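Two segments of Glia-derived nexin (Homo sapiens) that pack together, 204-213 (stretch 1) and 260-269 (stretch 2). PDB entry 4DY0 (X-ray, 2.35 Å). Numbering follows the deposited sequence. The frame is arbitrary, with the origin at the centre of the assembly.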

# COMPACT_ATOMS: atom_id res chain seq x y z
N LEU A 204 7.44 -17.81 21.06
CA LEU A 204 7.01 -19.16 20.73
C LEU A 204 5.51 -19.20 20.97
O LEU A 204 5.05 -18.98 22.09
N SER A 205 4.75 -19.48 19.92
CA SER A 205 3.30 -19.42 20.01
C SER A 205 2.67 -20.11 18.80
O SER A 205 3.37 -20.57 17.90
N VAL A 206 1.34 -20.18 18.79
CA VAL A 206 0.62 -20.81 17.68
C VAL A 206 0.27 -19.78 16.61
O VAL A 206 -0.36 -18.77 16.89
N PHE A 207 0.70 -20.05 15.38
CA PHE A 207 0.39 -19.18 14.25
C PHE A 207 0.05 -20.03 13.04
O PHE A 207 0.58 -21.13 12.87
N ARG A 208 -0.85 -19.52 12.20
CA ARG A 208 -1.13 -20.17 10.94
C ARG A 208 0.06 -19.96 10.00
O ARG A 208 0.53 -18.85 9.81
N CYS A 209 0.55 -21.05 9.43
CA CYS A 209 1.64 -20.94 8.47
C CYS A 209 1.72 -22.14 7.55
O CYS A 209 1.02 -23.12 7.74
N GLY A 210 2.54 -21.96 6.54
CA GLY A 210 2.75 -22.84 5.42
C GLY A 210 3.91 -22.65 4.46
O GLY A 210 4.71 -21.83 4.63
N SER A 211 3.96 -23.52 3.47
CA SER A 211 4.82 -23.46 2.31
C SER A 211 4.19 -23.90 1.03
O SER A 211 3.36 -24.73 1.02
N THR A 212 4.65 -23.33 -0.05
CA THR A 212 4.28 -23.66 -1.39
C THR A 212 5.40 -23.26 -2.36
O THR A 212 6.36 -22.70 -1.97
N SER A 213 5.29 -23.64 -3.61
CA SER A 213 6.30 -23.30 -4.60
C SER A 213 5.80 -22.21 -5.53
O SER A 213 4.62 -22.14 -5.85
N SER A 260 -4.65 -18.74 -2.16
CA SER A 260 -4.01 -20.04 -2.15
C SER A 260 -3.35 -20.30 -0.80
O SER A 260 -3.48 -21.39 -0.25
N TRP A 261 -2.67 -19.30 -0.25
CA TRP A 261 -2.04 -19.45 1.06
C TRP A 261 -3.10 -19.82 2.09
O TRP A 261 -2.90 -20.71 2.91
N MET A 262 -4.23 -19.11 2.05
CA MET A 262 -5.31 -19.33 3.00
C MET A 262 -5.72 -20.80 3.11
O MET A 262 -6.05 -21.28 4.20
N SER A 263 -5.71 -21.51 1.99
CA SER A 263 -6.13 -22.91 1.98
C SER A 263 -4.97 -23.87 2.20
O SER A 263 -5.13 -25.09 2.07
N ILE A 264 -3.80 -23.32 2.52
CA ILE A 264 -2.63 -24.15 2.82
C ILE A 264 -2.20 -23.98 4.27
O ILE A 264 -1.69 -24.92 4.88
N MET A 265 -2.38 -22.77 4.80
CA MET A 265 -1.98 -22.46 6.17
C MET A 265 -2.81 -23.25 7.17
O MET A 265 -4.03 -23.30 7.07
N VAL A 266 -2.13 -23.85 8.14
CA VAL A 266 -2.79 -24.47 9.27
C VAL A 266 -2.10 -23.94 10.51
O VAL A 266 -0.90 -23.66 10.48
N PRO A 267 -2.85 -23.81 11.61
CA PRO A 267 -2.22 -23.31 12.82
C PRO A 267 -1.17 -24.31 13.31
O PRO A 267 -1.36 -25.52 13.19
N LYS A 268 -0.06 -23.80 13.84
CA LYS A 268 0.93 -24.65 14.48
C LYS A 268 1.87 -23.88 15.40
O LYS A 268 2.04 -22.66 15.25
N ARG A 269 2.44 -24.59 16.36
CA ARG A 269 3.35 -24.01 17.34
C ARG A 269 4.67 -23.68 16.65
O ARG A 269 5.32 -24.56 16.09

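The contact is an antiparallel pairing of two β-strands, 204-213 and 266-269, extended at one end by side chains from the turn and helix end that precede the second strand. The strand axes run at 149°, and four backbone hydrogen bonds fix the register: Phe 207 N to Lys 268 O and Lys 268 N to Phe 207 O, both 2.9 Å, then Cys 209 N to Val 266 O at 3.2 Å and Val 266 N to Cys 209 O at 3.3 Å.

This register sorts the side chains onto two faces. Val 206, Arg 208, Pro 267 and Arg 269 share one. There Val 206 (chi1 t) sets CG1 3.9 Å from CB of Pro 267, and CG of Arg 208 lies 3.8 Å from CG of Pro 267. Arg 208 (m, t, p) has the largest covered area, 117 Å²; its NH1 reaches CE of Met 265 at 3.2 Å, and CB of Met 265 lies over one face of the guanidinium. Met 265 (m, t, m) points toward the first strand. At the first residue of stretch 1, the CA-to-CB bond of Leu 204 points sideways, yet its CD2 comes within 3.4 Å of CG of Arg 269.

The other face carries Phe 207, Cys 209, Val 266 and Lys 268. Cys 209 (p), buried, places SG 3.5 Å from CG of Lys 268.

Past the last bridged pair, Cys 209 with Val 266, Ile 264 (m, t) and Thr 212 (t) point toward each other's stretch, with CB of Thr 212 3.8 Å from CD1 of Ile 264. Gly 210 leaves room nearby: an ideal CB would sit a tight 3.4 Å from CG2 of Ile 264. One water bridges the stretches, 3.2 Å from OG1 of Thr 212 and 2.9 Å from OG of Ser 260.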

# COMPACT_ATOMS: atom_id res chain seq x y z
CB LEU A 204 7.71 -20.17 21.64
CG LEU A 204 7.89 -21.60 21.12
CD1 LEU A 204 8.29 -22.52 22.27
CD2 LEU A 204 6.63 -22.10 20.44
CB SER A 205 2.85 -17.95 20.10
OG SER A 205 1.45 -17.84 20.20
CB VAL A 206 -0.67 -21.53 18.16
CG1 VAL A 206 -1.36 -22.23 17.00
CG2 VAL A 206 -0.35 -22.53 19.27
CB PHE A 207 1.60 -18.30 13.90
CG PHE A 207 1.89 -17.23 14.92
CD1 PHE A 207 1.10 -16.10 15.00
CD2 PHE A 207 2.97 -17.36 15.78
CE1 PHE A 207 1.37 -15.11 15.94
CE2 PHE A 207 3.25 -16.37 16.71
CZ PHE A 207 2.45 -15.25 16.79
CB ARG A 208 -2.42 -19.60 10.33
CG ARG A 208 -3.68 -20.17 10.96
CD ARG A 208 -4.88 -19.24 10.78
NE ARG A 208 -5.10 -18.89 9.38
CZ ARG A 208 -5.80 -19.63 8.53
NH1 ARG A 208 -5.95 -19.23 7.27
NH2 ARG A 208 -6.35 -20.77 8.93
CB CYS A 209 2.98 -20.72 9.18
SG CYS A 209 3.33 -21.90 10.49
CB SER A 211 6.06 -24.25 2.47
OG SER A 211 6.01 -24.97 3.61
CB THR A 212 2.91 -23.19 -1.77
OG1 THR A 212 2.54 -23.74 -3.00
CG2 THR A 212 2.86 -21.77 -1.91
CB SER A 213 6.70 -24.53 -5.42
OG SER A 213 5.59 -25.02 -6.16
CB SER A 260 -2.98 -20.13 -3.28
OG SER A 260 -2.35 -21.40 -3.29
CB TRP A 261 -1.31 -18.18 1.50
CG TRP A 261 -0.15 -17.77 0.63
CD1 TRP A 261 0.43 -18.51 -0.36
CD2 TRP A 261 0.58 -16.54 0.69
NE1 TRP A 261 1.46 -17.81 -0.93
CE2 TRP A 261 1.57 -16.60 -0.30
CE3 TRP A 261 0.48 -15.39 1.49
CZ2 TRP A 261 2.47 -15.55 -0.52
CZ3 TRP A 261 1.37 -14.36 1.27
CH2 TRP A 261 2.35 -14.44 0.27
CB MET A 262 -6.53 -18.47 2.63
CG MET A 262 -6.28 -16.97 2.69
SD MET A 262 -5.79 -16.41 4.33
CE MET A 262 -5.84 -14.63 4.13
CB SER A 263 -6.87 -23.24 0.68
OG SER A 263 -6.10 -22.87 -0.45
CB ILE A 264 -1.44 -23.80 1.92
CG1 ILE A 264 -1.79 -24.03 0.45
CG2 ILE A 264 -0.22 -24.62 2.32
CD1 ILE A 264 -0.70 -23.58 -0.51
CB MET A 265 -2.16 -20.97 6.46
CG MET A 265 -1.28 -20.06 5.64
SD MET A 265 -1.43 -18.35 6.18
CE MET A 265 -3.20 -18.12 6.09
CB VAL A 266 -2.67 -26.00 9.25
CG1 VAL A 266 -3.49 -26.58 8.11
CG2 VAL A 266 -1.20 -26.42 9.14
CB PRO A 267 -3.38 -23.23 13.82
CG PRO A 267 -4.62 -23.21 12.99
CD PRO A 267 -4.30 -24.02 11.77
CB LYS A 268 1.72 -25.47 13.45
CG LYS A 268 2.70 -24.66 12.62
CD LYS A 268 3.35 -25.53 11.54
CE LYS A 268 2.32 -26.06 10.55
NZ LYS A 268 2.94 -26.81 9.43
CB ARG A 269 3.57 -25.01 18.47
CG ARG A 269 4.36 -24.51 19.65
CD ARG A 269 4.12 -25.40 20.86
NE ARG A 269 5.31 -25.54 21.70
CZ ARG A 269 6.22 -26.50 21.55
NH1 ARG A 269 6.07 -27.42 20.61
NH2 ARG A 269 7.28 -26.55 22.36
O HOH W 1 0.31 -21.87 -4.22